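Local atomic coordinates of DUF176 (Nitrosomonas europaea, PDB entry 2OMO), a protein that is probably an oxidoreductase of the antibiotic biosynthesis monooxygenase family. Residues A30-D35 / D102-P107; F60-S65 / F72-A77; Y24-Y29 / G110-G115; E38-A43 / D98-W103. All blocks are in the same frame, centred on the assembly; numbering follows the deposited sequence.

Contact 1: A30-D35 / D102-P107; sequences ASVKTD and DWMAEP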
loop_
_atom_site.group_PDB
_atom_site.type_symbol
_atom_site.label_atom_id
_atom_site.label_comp_id
_atom_site.label_asym_id
_atom_site.label_seq_id
_atom_site.Cartn_x
_atom_site.Cartn_y
_atom_site.Cartn_z
ATOM N N ALA A 30 -6.577 -9.360 -4.009
ATOM C CA ALA A 30 -7.755 -10.221 -4.177
ATOM C C ALA A 30 -8.342 -10.070 -5.569
ATOM O O ALA A 30 -8.632 -8.950 -5.989
ATOM C CB ALA A 30 -8.823 -9.913 -3.144
ATOM N N SER A 31 -8.516 -11.201 -6.256
ATOM C CA SER A 31 -9.209 -11.247 -7.561
ATOM C C SER A 31 -10.560 -11.919 -7.282
ATOM O O SER A 31 -10.628 -13.034 -6.737
ATOM C CB SER A 31 -8.423 -12.024 -8.636
ATOM O OG SER A 31 -7.148 -11.427 -8.843
ATOM N N VAL A 32 -11.613 -11.201 -7.618
ATOM C CA VAL A 32 -12.968 -11.537 -7.236
ATOM C C VAL A 32 -13.709 -12.000 -8.490
ATOM O O VAL A 32 -13.439 -11.511 -9.583
ATOM C CB VAL A 32 -13.687 -10.275 -6.596
ATOM C CG1 VAL A 32 -15.148 -10.540 -6.306
ATOM C CG2 VAL A 32 -12.973 -9.826 -5.317
ATOM N N LYS A 33 -14.629 -12.955 -8.316
ATOM C CA LYS A 33 -15.528 -13.395 -9.386
ATOM C C LYS A 33 -16.304 -12.202 -9.931
ATOM O O LYS A 33 -16.743 -11.347 -9.207
ATOM C CB LYS A 33 -16.474 -14.516 -8.929
ATOM C CG LYS A 33 -15.703 -15.830 -8.677
ATOM C CD LYS A 33 -16.635 -16.974 -8.270
ATOM C CE LYS A 33 -15.819 -18.205 -7.862
ATOM N NZ LYS A 33 -16.681 -19.182 -7.139
ATOM N N THR A 34 -16.438 -12.173 -11.245
ATOM C CA THR A 34 -16.986 -11.042 -11.962
ATOM C C THR A 34 -18.385 -10.598 -11.429
ATOM O O THR A 34 -18.734 -9.405 -11.414
ATOM C CB THR A 34 -16.958 -11.458 -13.464
ATOM O OG1 THR A 34 -16.840 -10.313 -14.317
ATOM C CG2 THR A 34 -18.103 -12.308 -13.798
ATOM N N ASP A 35 -19.183 -11.542 -10.940
ATOM C CA ASP A 35 -20.517 -11.161 -10.507
ATOM C C ASP A 35 -20.667 -11.059 -8.973
ATOM O O ASP A 35 -21.790 -11.160 -8.430
ATOM C CB ASP A 35 -21.545 -12.114 -11.113
ATOM C CG ASP A 35 -21.372 -13.555 -10.640
ATOM O OD1 ASP A 35 -20.282 -13.961 -10.153
ATOM O OD2 ASP A 35 -22.366 -14.304 -10.776
ATOM N N ASP A 102 -16.005 -18.073 -1.275
ATOM C CA ASP A 102 -16.604 -18.558 -2.508
ATOM C C ASP A 102 -16.638 -17.521 -3.624
ATOM O O ASP A 102 -17.011 -17.853 -4.766
ATOM C CB ASP A 102 -18.008 -19.104 -2.234
ATOM C CG ASP A 102 -17.977 -20.377 -1.401
ATOM O OD1 ASP A 102 -16.981 -21.129 -1.514
ATOM O OD2 ASP A 102 -18.943 -20.615 -0.642
ATOM N N TRP A 103 -16.248 -16.281 -3.305
ATOM C CA TRP A 103 -16.289 -15.211 -4.283
ATOM C C TRP A 103 -14.924 -14.945 -4.877
ATOM O O TRP A 103 -14.801 -14.141 -5.805
ATOM C CB TRP A 103 -16.855 -13.913 -3.701
ATOM C CG TRP A 103 -18.240 -14.048 -3.009
ATOM C CD1 TRP A 103 -19.208 -15.026 -3.201
ATOM C CD2 TRP A 103 -18.764 -13.174 -2.011
ATOM N NE1 TRP A 103 -20.283 -14.797 -2.378
ATOM C CE2 TRP A 103 -20.044 -13.663 -1.647
ATOM C CE3 TRP A 103 -18.279 -12.012 -1.389
ATOM C CZ2 TRP A 103 -20.841 -13.035 -0.678
ATOM C CZ3 TRP A 103 -19.087 -11.393 -0.423
ATOM C CH2 TRP A 103 -20.343 -11.901 -0.088
HETATM N N MSE A 104 -13.889 -15.610 -4.361
HETATM C CA MSE A 104 -12.520 -15.452 -4.916
HETATM C C MSE A 104 -12.409 -16.154 -6.260
HETATM O O MSE A 104 -12.856 -17.319 -6.411
HETATM C CB MSE A 104 -11.470 -16.029 -3.961
HETATM C CG MSE A 104 -11.561 -15.454 -2.575
HETATM SE SE MSE A 104 -11.238 -13.508 -2.618
HETATM C CE MSE A 104 -13.003 -12.925 -2.696
ATOM N N ALA A 105 -11.852 -15.465 -7.253
ATOM C CA ALA A 105 -11.651 -16.097 -8.561
ATOM C C ALA A 105 -10.348 -16.936 -8.525
ATOM O O ALA A 105 -10.122 -17.810 -9.375
ATOM C CB ALA A 105 -11.567 -15.040 -9.646
ATOM N N GLU A 106 -9.521 -16.664 -7.522
ATOM C CA GLU A 106 -8.271 -17.393 -7.263
ATOM C C GLU A 106 -7.787 -17.048 -5.840
ATOM O O GLU A 106 -8.299 -16.087 -5.249
ATOM C CB GLU A 106 -7.213 -17.002 -8.287
ATOM C CG GLU A 106 -6.693 -15.594 -8.112
ATOM C CD GLU A 106 -5.618 -15.210 -9.126
ATOM O OE1 GLU A 106 -4.777 -16.076 -9.479
ATOM O OE2 GLU A 106 -5.601 -14.022 -9.558
ATOM N N PRO A 107 -6.833 -17.839 -5.275
ATOM C CA PRO A 107 -6.349 -17.549 -3.924
ATOM C C PRO A 107 -5.836 -16.119 -3.772
ATOM O O PRO A 107 -5.097 -15.632 -4.619
ATOM C CB PRO A 107 -5.150 -18.487 -3.760
ATOM C CG PRO A 107 -5.455 -19.655 -4.677
ATOM C CD PRO A 107 -6.211 -19.058 -5.847
HETATM O O HOH W 1 -7.413 -13.553 -5.147
#

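Contact 2: F60-S65 / F72-A77; sequences FDILQS and FVLYEA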
loop_
_atom_site.group_PDB
_atom_site.type_symbol
_atom_site.label_atom_id
_atom_site.label_comp_id
_atom_site.label_asym_id
_atom_site.label_seq_id
_atom_site.Cartn_x
_atom_site.Cartn_y
_atom_site.Cartn_z
ATOM N N PHE A 60 -6.091 0.543 6.926
ATOM C CA PHE A 60 -6.779 -0.662 6.486
ATOM C C PHE A 60 -7.520 -0.228 5.225
ATOM O O PHE A 60 -8.739 -0.355 5.102
ATOM C CB PHE A 60 -7.711 -1.231 7.570
ATOM C CG PHE A 60 -7.890 -2.727 7.457
ATOM C CD1 PHE A 60 -7.015 -3.613 8.116
ATOM C CD2 PHE A 60 -8.915 -3.245 6.644
ATOM C CE1 PHE A 60 -7.166 -5.008 7.954
ATOM C CE2 PHE A 60 -9.098 -4.632 6.491
ATOM C CZ PHE A 60 -8.231 -5.523 7.123
ATOM N N ASP A 61 -6.748 0.299 4.281
ATOM C CA ASP A 61 -7.343 0.895 3.091
ATOM C C ASP A 61 -7.882 -0.211 2.197
ATOM O O ASP A 61 -7.210 -1.239 1.953
ATOM C CB ASP A 61 -6.311 1.684 2.304
ATOM C CG ASP A 61 -5.740 2.882 3.071
ATOM O OD1 ASP A 61 -6.389 3.322 4.051
ATOM O OD2 ASP A 61 -4.657 3.439 2.676
ATOM N N ILE A 62 -9.061 0.021 1.658
ATOM C CA ILE A 62 -9.653 -0.946 0.708
ATOM C C ILE A 62 -9.651 -0.282 -0.663
ATOM O O ILE A 62 -10.330 0.749 -0.853
ATOM C CB ILE A 62 -11.099 -1.341 1.070
ATOM C CG1 ILE A 62 -11.202 -1.822 2.537
ATOM C CG2 ILE A 62 -11.622 -2.425 0.090
ATOM C CD1 ILE A 62 -10.175 -2.878 2.916
ATOM N N LEU A 63 -8.972 -0.923 -1.612
ATOM C CA LEU A 63 -8.718 -0.328 -2.939
ATOM C C LEU A 63 -9.277 -1.187 -4.048
ATOM O O LEU A 63 -9.258 -2.445 -3.930
ATOM C CB LEU A 63 -7.233 -0.159 -3.181
ATOM C CG LEU A 63 -6.415 0.448 -2.014
ATOM C CD1 LEU A 63 -4.897 0.425 -2.385
ATOM C CD2 LEU A 63 -6.861 1.867 -1.675
ATOM N N GLN A 64 -9.766 -0.514 -5.093
ATOM C CA GLN A 64 -10.267 -1.217 -6.283
ATOM C C GLN A 64 -9.478 -0.719 -7.499
ATOM O O GLN A 64 -9.277 0.479 -7.653
ATOM C CB GLN A 64 -11.748 -0.961 -6.445
ATOM C CG GLN A 64 -12.380 -1.711 -7.641
ATOM C CD GLN A 64 -13.869 -1.519 -7.638
ATOM O OE1 GLN A 64 -14.353 -0.426 -7.276
ATOM N NE2 GLN A 64 -14.618 -2.554 -8.068
ATOM N N SER A 65 -8.969 -1.654 -8.289
ATOM C CA SER A 65 -8.077 -1.304 -9.406
ATOM C C SER A 65 -8.846 -0.419 -10.372
ATOM O O SER A 65 -10.024 -0.693 -10.674
ATOM C CB SER A 65 -7.539 -2.549 -10.133
ATOM O OG SER A 65 -7.158 -2.206 -11.461
ATOM N N PHE A 72 -8.880 -6.184 -6.374
ATOM C CA PHE A 72 -8.834 -5.380 -5.134
ATOM C C PHE A 72 -7.538 -5.527 -4.382
ATOM O O PHE A 72 -6.847 -6.565 -4.473
ATOM C CB PHE A 72 -9.980 -5.790 -4.177
ATOM C CG PHE A 72 -11.350 -5.515 -4.736
ATOM C CD1 PHE A 72 -11.998 -4.307 -4.442
ATOM C CD2 PHE A 72 -11.968 -6.433 -5.615
ATOM C CE1 PHE A 72 -13.303 -4.040 -4.991
ATOM C CE2 PHE A 72 -13.265 -6.184 -6.156
ATOM C CZ PHE A 72 -13.923 -4.968 -5.833
ATOM N N VAL A 73 -7.249 -4.524 -3.567
ATOM C CA VAL A 73 -6.102 -4.590 -2.616
ATOM C C VAL A 73 -6.596 -4.173 -1.227
ATOM O O VAL A 73 -7.328 -3.163 -1.102
ATOM C CB VAL A 73 -4.972 -3.640 -3.035
ATOM C CG1 VAL A 73 -3.991 -3.335 -1.829
ATOM C CG2 VAL A 73 -4.220 -4.204 -4.247
ATOM N N LEU A 74 -6.251 -4.955 -0.203
ATOM C CA LEU A 74 -6.363 -4.514 1.183
ATOM C C LEU A 74 -4.946 -4.158 1.662
ATOM O O LEU A 74 -4.069 -5.012 1.715
ATOM C CB LEU A 74 -6.932 -5.619 2.102
ATOM C CG LEU A 74 -8.364 -6.096 1.724
ATOM C CD1 LEU A 74 -8.352 -7.110 0.559
ATOM C CD2 LEU A 74 -9.166 -6.684 2.943
ATOM N N TYR A 75 -4.764 -2.902 2.040
ATOM C CA TYR A 75 -3.489 -2.393 2.501
ATOM C C TYR A 75 -3.568 -2.302 4.026
ATOM O O TYR A 75 -4.120 -1.346 4.587
ATOM C CB TYR A 75 -3.216 -1.043 1.832
ATOM C CG TYR A 75 -1.910 -0.391 2.199
ATOM C CD1 TYR A 75 -0.703 -0.770 1.573
ATOM C CD2 TYR A 75 -1.867 0.587 3.163
ATOM C CE1 TYR A 75 0.497 -0.170 1.921
ATOM C CE2 TYR A 75 -0.658 1.197 3.532
ATOM C CZ TYR A 75 0.528 0.799 2.898
ATOM O OH TYR A 75 1.752 1.387 3.189
ATOM N N GLU A 76 -2.982 -3.305 4.685
ATOM C CA GLU A 76 -3.203 -3.512 6.115
ATOM C C GLU A 76 -1.873 -3.230 6.854
ATOM O O GLU A 76 -0.953 -4.040 6.793
ATOM C CB GLU A 76 -3.639 -4.963 6.318
ATOM C CG GLU A 76 -4.747 -5.412 5.346
ATOM C CD GLU A 76 -5.244 -6.850 5.611
ATOM O OE1 GLU A 76 -4.674 -7.562 6.466
ATOM O OE2 GLU A 76 -6.194 -7.274 4.913
ATOM N N ALA A 77 -1.803 -2.076 7.516
ATOM C CA ALA A 77 -0.600 -1.545 8.141
ATOM C C ALA A 77 -0.865 -1.460 9.643
ATOM O O ALA A 77 -1.909 -0.921 10.060
ATOM C CB ALA A 77 -0.298 -0.145 7.599
#

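Contact 3: Y24-Y29 / G110-G115; sequences YVTIVY and GVIYGG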
loop_
_atom_site.group_PDB
_atom_site.type_symbol
_atom_site.label_atom_id
_atom_site.label_comp_id
_atom_site.label_asym_id
_atom_site.label_seq_id
_atom_site.Cartn_x
_atom_site.Cartn_y
_atom_site.Cartn_z
ATOM N N TYR A 24 4.366 -2.560 10.312
ATOM C CA TYR A 24 4.266 -3.887 9.733
ATOM C C TYR A 24 3.123 -3.815 8.713
ATOM O O TYR A 24 1.993 -3.553 9.093
ATOM C CB TYR A 24 3.955 -4.950 10.820
ATOM C CG TYR A 24 3.866 -6.350 10.258
ATOM C CD1 TYR A 24 4.992 -7.177 10.253
ATOM C CD2 TYR A 24 2.673 -6.832 9.718
ATOM C CE1 TYR A 24 4.943 -8.462 9.710
ATOM C CE2 TYR A 24 2.588 -8.107 9.175
ATOM C CZ TYR A 24 3.745 -8.932 9.183
ATOM O OH TYR A 24 3.689 -10.212 8.651
ATOM N N VAL A 25 3.419 -4.075 7.441
ATOM C CA VAL A 25 2.420 -3.950 6.364
ATOM C C VAL A 25 2.255 -5.237 5.592
ATOM O O VAL A 25 3.232 -5.907 5.244
ATOM C CB VAL A 25 2.822 -2.840 5.353
ATOM C CG1 VAL A 25 1.831 -2.742 4.167
ATOM C CG2 VAL A 25 3.015 -1.527 6.064
ATOM N N THR A 26 1.009 -5.555 5.284
ATOM C CA THR A 26 0.681 -6.693 4.407
ATOM C C THR A 26 -0.176 -6.113 3.310
ATOM O O THR A 26 -1.259 -5.544 3.582
ATOM C CB THR A 26 -0.086 -7.823 5.142
ATOM O OG1 THR A 26 0.606 -8.179 6.340
ATOM C CG2 THR A 26 -0.174 -9.088 4.237
ATOM N N ILE A 27 0.301 -6.198 2.082
ATOM C CA ILE A 27 -0.540 -5.803 0.958
ATOM C C ILE A 27 -1.260 -7.073 0.480
ATOM O O ILE A 27 -0.602 -8.045 0.027
ATOM C CB ILE A 27 0.242 -5.149 -0.168
ATOM C CG1 ILE A 27 1.117 -4.000 0.388
ATOM C CG2 ILE A 27 -0.728 -4.698 -1.313
ATOM C CD1 ILE A 27 1.908 -3.155 -0.685
ATOM N N VAL A 28 -2.590 -7.057 0.580
ATOM C CA VAL A 28 -3.356 -8.252 0.235
ATOM C C VAL A 28 -4.015 -8.050 -1.117
ATOM O O VAL A 28 -4.771 -7.094 -1.299
ATOM C CB VAL A 28 -4.390 -8.638 1.312
ATOM C CG1 VAL A 28 -5.208 -9.872 0.840
ATOM C CG2 VAL A 28 -3.642 -8.884 2.690
ATOM N N TYR A 29 -3.729 -8.951 -2.050
ATOM C CA TYR A 29 -4.286 -8.883 -3.402
ATOM C C TYR A 29 -5.432 -9.868 -3.579
ATOM O O TYR A 29 -5.282 -11.065 -3.328
ATOM C CB TYR A 29 -3.216 -9.147 -4.445
ATOM C CG TYR A 29 -2.049 -8.197 -4.395
ATOM C CD1 TYR A 29 -2.041 -7.065 -5.189
ATOM C CD2 TYR A 29 -0.943 -8.449 -3.556
ATOM C CE1 TYR A 29 -0.928 -6.145 -5.160
ATOM C CE2 TYR A 29 0.132 -7.544 -3.488
ATOM C CZ TYR A 29 0.142 -6.411 -4.315
ATOM O OH TYR A 29 1.182 -5.518 -4.286
ATOM N N GLY A 110 -0.926 -12.399 0.056
ATOM C CA GLY A 110 -0.532 -11.358 1.004
ATOM C C GLY A 110 0.970 -11.190 0.914
ATOM O O GLY A 110 1.737 -12.207 0.973
ATOM N N VAL A 111 1.403 -9.962 0.648
ATOM C CA VAL A 111 2.837 -9.674 0.570
ATOM C C VAL A 111 3.270 -8.791 1.724
ATOM O O VAL A 111 2.682 -7.719 1.959
ATOM C CB VAL A 111 3.191 -9.062 -0.819
ATOM C CG1 VAL A 111 4.703 -8.860 -0.921
ATOM C CG2 VAL A 111 2.686 -10.010 -1.928
ATOM N N ILE A 112 4.265 -9.276 2.472
ATOM C CA ILE A 112 4.730 -8.611 3.695
ATOM C C ILE A 112 5.822 -7.574 3.420
ATOM O O ILE A 112 6.808 -7.850 2.722
ATOM C CB ILE A 112 5.257 -9.643 4.759
ATOM C CG1 ILE A 112 4.110 -10.623 5.129
ATOM C CG2 ILE A 112 5.703 -8.923 6.010
ATOM C CD1 ILE A 112 4.530 -11.960 5.729
ATOM N N TYR A 113 5.636 -6.395 3.993
ATOM C CA TYR A 113 6.604 -5.298 3.916
ATOM C C TYR A 113 6.970 -4.726 5.297
ATOM O O TYR A 113 6.165 -4.751 6.258
ATOM C CB TYR A 113 6.026 -4.178 3.033
ATOM C CG TYR A 113 5.888 -4.519 1.573
ATOM C CD1 TYR A 113 6.898 -4.217 0.680
ATOM C CD2 TYR A 113 4.716 -5.168 1.090
ATOM C CE1 TYR A 113 6.760 -4.512 -0.701
ATOM C CE2 TYR A 113 4.556 -5.463 -0.229
ATOM C CZ TYR A 113 5.583 -5.139 -1.134
ATOM O OH TYR A 113 5.431 -5.449 -2.442
ATOM N N GLY A 114 8.172 -4.161 5.411
ATOM C CA GLY A 114 8.444 -3.294 6.541
ATOM C C GLY A 114 8.387 -1.841 6.098
ATOM O O GLY A 114 8.898 -1.471 5.003
ATOM N N GLY A 115 7.718 -1.029 6.927
ATOM C CA GLY A 115 7.612 0.430 6.745
ATOM C C GLY A 115 8.899 1.112 7.114
ATOM O O GLY A 115 9.386 1.013 8.257
HETATM O O HOH W 2 3.420 -6.640 -3.380
#

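Contact 4: E38-A43 / D98-W103; sequences EAFKEA and DTVADW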
loop_
_atom_site.group_PDB
_atom_site.type_symbol
_atom_site.label_atom_id
_atom_site.label_comp_id
_atom_site.label_asym_id
_atom_site.label_seq_id
_atom_site.Cartn_x
_atom_site.Cartn_y
_atom_site.Cartn_z
ATOM N N GLU A 38 -19.648 -6.367 -6.031
ATOM C CA GLU A 38 -20.427 -5.521 -5.076
ATOM C C GLU A 38 -20.532 -6.272 -3.765
ATOM O O GLU A 38 -20.399 -5.682 -2.706
ATOM C CB GLU A 38 -21.811 -5.131 -5.614
ATOM C CG GLU A 38 -21.762 -4.464 -7.019
ATOM C CD GLU A 38 -20.590 -3.527 -7.175
ATOM O OE1 GLU A 38 -20.566 -2.496 -6.472
ATOM O OE2 GLU A 38 -19.673 -3.824 -8.009
ATOM N N ALA A 39 -20.744 -7.591 -3.849
ATOM C CA ALA A 39 -20.837 -8.422 -2.663
ATOM C C ALA A 39 -19.506 -8.344 -1.901
ATOM O O ALA A 39 -19.477 -8.195 -0.666
ATOM C CB ALA A 39 -21.163 -9.865 -3.042
ATOM N N PHE A 40 -18.408 -8.422 -2.646
ATOM C CA PHE A 40 -17.103 -8.396 -2.004
ATOM C C PHE A 40 -16.823 -7.038 -1.337
ATOM O O PHE A 40 -16.314 -7.016 -0.194
ATOM C CB PHE A 40 -16.003 -8.722 -2.993
ATOM C CG PHE A 40 -14.603 -8.663 -2.387
ATOM C CD1 PHE A 40 -14.126 -9.739 -1.652
ATOM C CD2 PHE A 40 -13.782 -7.559 -2.588
ATOM C CE1 PHE A 40 -12.805 -9.736 -1.115
ATOM C CE2 PHE A 40 -12.483 -7.540 -2.053
ATOM C CZ PHE A 40 -12.015 -8.627 -1.306
ATOM N N LYS A 41 -17.190 -5.927 -2.005
ATOM C CA LYS A 41 -17.026 -4.587 -1.428
ATOM C C LYS A 41 -17.775 -4.432 -0.127
ATOM O O LYS A 41 -17.277 -3.849 0.839
ATOM C CB LYS A 41 -17.464 -3.477 -2.407
ATOM C CG LYS A 41 -16.586 -3.436 -3.661
ATOM C CD LYS A 41 -16.879 -2.229 -4.571
ATOM C CE LYS A 41 -18.318 -1.955 -4.807
ATOM N NZ LYS A 41 -18.442 -0.851 -5.807
ATOM N N GLU A 42 -18.995 -4.974 -0.093
ATOM C CA GLU A 42 -19.832 -4.785 1.073
ATOM C C GLU A 42 -19.260 -5.558 2.272
ATOM O O GLU A 42 -19.232 -5.060 3.389
ATOM C CB GLU A 42 -21.260 -5.232 0.720
ATOM C CG GLU A 42 -22.221 -5.449 1.863
ATOM C CD GLU A 42 -23.609 -5.831 1.277
ATOM O OE1 GLU A 42 -23.675 -6.818 0.497
ATOM O OE2 GLU A 42 -24.586 -5.123 1.563
ATOM N N ALA A 43 -18.849 -6.794 2.025
ATOM C CA ALA A 43 -18.251 -7.641 3.060
ATOM C C ALA A 43 -16.945 -7.005 3.559
ATOM O O ALA A 43 -16.674 -6.988 4.762
ATOM C CB ALA A 43 -18.016 -9.067 2.522
ATOM N N ASP A 98 -14.595 -16.288 5.859
ATOM C CA ASP A 98 -15.640 -17.272 5.511
ATOM C C ASP A 98 -16.610 -16.749 4.451
ATOM O O ASP A 98 -17.020 -17.500 3.566
ATOM C CB ASP A 98 -16.418 -17.696 6.749
ATOM C CG ASP A 98 -15.581 -18.467 7.725
ATOM O OD1 ASP A 98 -14.394 -18.758 7.421
ATOM O OD2 ASP A 98 -16.126 -18.809 8.804
ATOM N N THR A 99 -16.973 -15.475 4.547
ATOM C CA THR A 99 -17.946 -14.869 3.631
ATOM C C THR A 99 -17.461 -14.771 2.170
ATOM O O THR A 99 -18.214 -15.130 1.215
ATOM C CB THR A 99 -18.414 -13.510 4.173
ATOM O OG1 THR A 99 -18.997 -13.708 5.468
ATOM C CG2 THR A 99 -19.487 -12.860 3.277
ATOM N N VAL A 100 -16.217 -14.339 1.996
ATOM C CA VAL A 100 -15.724 -14.047 0.666
ATOM C C VAL A 100 -15.084 -15.294 0.020
ATOM O O VAL A 100 -14.760 -15.290 -1.157
ATOM C CB VAL A 100 -14.734 -12.840 0.672
ATOM C CG1 VAL A 100 -15.346 -11.595 1.340
ATOM C CG2 VAL A 100 -13.412 -13.232 1.360
ATOM N N ALA A 101 -14.936 -16.373 0.792
ATOM C CA ALA A 101 -14.208 -17.551 0.296
ATOM C C ALA A 101 -14.692 -17.969 -1.123
ATOM O O ALA A 101 -13.882 -18.122 -2.063
ATOM C CB ALA A 101 -14.343 -18.697 1.285
ATOM N N ASP A 102 -16.005 -18.073 -1.275
ATOM C CA ASP A 102 -16.604 -18.558 -2.508
ATOM C C ASP A 102 -16.638 -17.521 -3.624
ATOM O O ASP A 102 -17.011 -17.853 -4.766
ATOM C CB ASP A 102 -18.008 -19.104 -2.234
ATOM C CG ASP A 102 -17.977 -20.377 -1.401
ATOM O OD1 ASP A 102 -16.981 -21.129 -1.514
ATOM O OD2 ASP A 102 -18.943 -20.615 -0.642
ATOM N N TRP A 103 -16.248 -16.281 -3.305
ATOM C CA TRP A 103 -16.289 -15.211 -4.283
ATOM C C TRP A 103 -14.924 -14.945 -4.877
ATOM O O TRP A 103 -14.801 -14.141 -5.805
ATOM C CB TRP A 103 -16.855 -13.913 -3.701
ATOM C CG TRP A 103 -18.240 -14.048 -3.009
ATOM C CD1 TRP A 103 -19.208 -15.026 -3.201
ATOM C CD2 TRP A 103 -18.764 -13.174 -2.011
ATOM N NE1 TRP A 103 -20.283 -14.797 -2.378
ATOM C CE2 TRP A 103 -20.044 -13.663 -1.647
ATOM C CE3 TRP A 103 -18.279 -12.012 -1.389
ATOM C CZ2 TRP A 103 -20.841 -13.035 -0.678
ATOM C CZ3 TRP A 103 -19.087 -11.393 -0.423
ATOM C CH2 TRP A 103 -20.343 -11.901 -0.088
#

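Contact 1: A30-D35 / D102-P107
Three hydrogen bonds to backbone carbonyls fasten A30-D35 to D102-P107. K33 uses two of its nitrogens. Its backbone N bonds W103 O at 2.8 Å, with an almost straight N-H...O angle of 178°. Its side chain runs extended beyond CG, back along the other segment, and NZ donates to D102 O at 2.7 Å, in the segment that follows helix 91-100. A105 N completes the set by donating to S31 O at 2.8 Å. The two backbone bonds flank a single beta bridge between V32 and M104.

Water 1 accepts from S31 N and donates to E106 O, and so carries the pairing one step further. Near it S31 OG lies 3.1 Å from E106 OE2, a possible bond that is not settled.

Packing is lighter. M104, modelled as selenomethionine, is bent at both chi2 and chi3. The bend carries CE to 4.1 Å from V32 CG2, while SE lies 4.4 Å from A30 CB. A105 CB touches V32 C at 3.9 Å, away from the selenium side.

The contact joins the last part of strand 24-31 to the loop between helix 91-100 and strand 109-117. F40 of helix 37-51 packs on A30, V32 and M104, and A30 and V32 also bond to F72 and T70 through their backbones.

Contact 2: F60-S65 / F72-A77
F60 pairs with E76 at one end of an antiparallel ladder, and Q64 with F72 at the other. Four backbone hydrogen bonds hold it, two in the D61-Y75 pair and two in L63-V73. L63 N to V73 O is the shortest, at 2.8 Å. D61 N to Y75 O is more bent, with an N-H...O angle of 136°.

Flat groups meet on the face with F60, I62 and Q64. E76 CG lies over the F60 ring, 4.0 Å from its centroid, a CH-pi contact. The E76 carboxylate is turned only 21° from the ring plane. Q64 CG is anti to the backbone N (chi1 -178°), and the extended chain runs along the F72 ring, with NE2 3.4 Å from F72 CZ; this NE2 bonds P69 O.

Apolar pairs occur on both faces. I62 CD1 touches L74 CG at 3.9 Å, and L63 CD1 meets V73 CG1 on the other face.

On that face D61 OD2 bonds Y75 OH and forms a salt bridge with R59, both of the second subunit, and the two Y75 rings stack across the interface. The arrangement is a beta hairpin of a ferredoxin-like alpha+beta fold, whose sheet runs on into the second subunit through I62-S65.

Contact 3: Y24-Y29 / G110-G115
V25 O accepts the N-H of Y113 at 2.8 Å and almost straight, at 174°. The same oxygen also takes a CA-H...O contact from I112 CA. V25 N returns a bond to Y113 O at 3.1 Å. The I27-V111 pair repeats the pattern, and these four bonds make an antiparallel ladder.

Rings occupy both faces. Y113 and I27 cross obliquely, and I27 CD1 comes to 3.5 Å from Y113 CE2. The ring of Y29 receives V111 CG2 at its edge. On the other face Y24 reaches across to I112: its CG is anti to the backbone N (chi1 -179°), and the phenol end meets both CG2 and CD1 of I112. Y24 OH lies 3.5 Å from I112 CD1. T26 CG2 lies over the backbone of G110, 4.0 Å from G110 CA.

Water 2 joins the two phenols, 2.7 Å from Y29 OH and 2.5 Å from Y113 OH, in the plane of the Y113 ring at its edge. Y29 OH also bonds Y29 OH of the second subunit, and Y113-G115 pair with a strand of that subunit. Backbone bonds thus set the register, apolar groups line the faces, and the water-bridged phenols carry the polar link between subunits.

Contact 4: E38-A43 / D98-W103
Helix 37-51 and the end of helix 91-100 come together with F40 CA and V100 CA 6.4 Å apart, and within the second segment W103 N bonds V100 O at 2.8 Å. This is helix-helix packing on one side of the sheet of an alpha-beta fold of the ferredoxin-like kind. It is apolar packing, with no polar bond between the segments.

The indole of W103 carries much of it. A39 CB lies over one face of its six-membered ring, 3.7 Å from the centroid and 14° off the normal, a CH-pi contact. The opposite face is covered from within its own segment by T99 O, which sits above the ring centre, and by V100 CA. The ring thus lies between A39 on one side and the backbone of T99 and V100 on the other. A43 CB approaches its edge near the ring plane, 3.9 Å from CZ3.

V100 packs beside it. Its CG1, anti to the carbonyl carbon (chi1 -54°), meets both F40 and A43. F40 CD1 lies 3.7 Å from V100 CG1, and the two side chains cross. T99 CG2 adds a looser touch on A43 CB at 4.1 Å, while T99 OG1 bonds T95 O one turn back in its helix.

F40 also reaches the sheet, where its ring meets that of F72. On the tryptophan side, the nearest approach is W103 CZ3 to the carbonyl oxygen of A39, at 3.2 Å.

Contacts 2 and 3 lie in one antiparallel sheet, their centres about 10 Å apart. Strands 71-78 and 24-31 join them, with probable hydrogen bonds from V28 N to L74 O (2.8 Å) and from T26 N to E76 O (2.9 Å). Both touch the second subunit. Contact 1 continues strand 24-31 beyond contact 3, and A30 O is probably hydrogen-bonded to F72 N of contact 2, at 2.8 Å. Contact 4 shares D102 and W103 with contact 1, and their centres are about 8 Å apart. F40 links three contacts: it packs on M104 and V32 of contact 1 and on F72 of contact 2. Contacts 3 and 4 do not touch; their nearest atoms are about 7 Å apart.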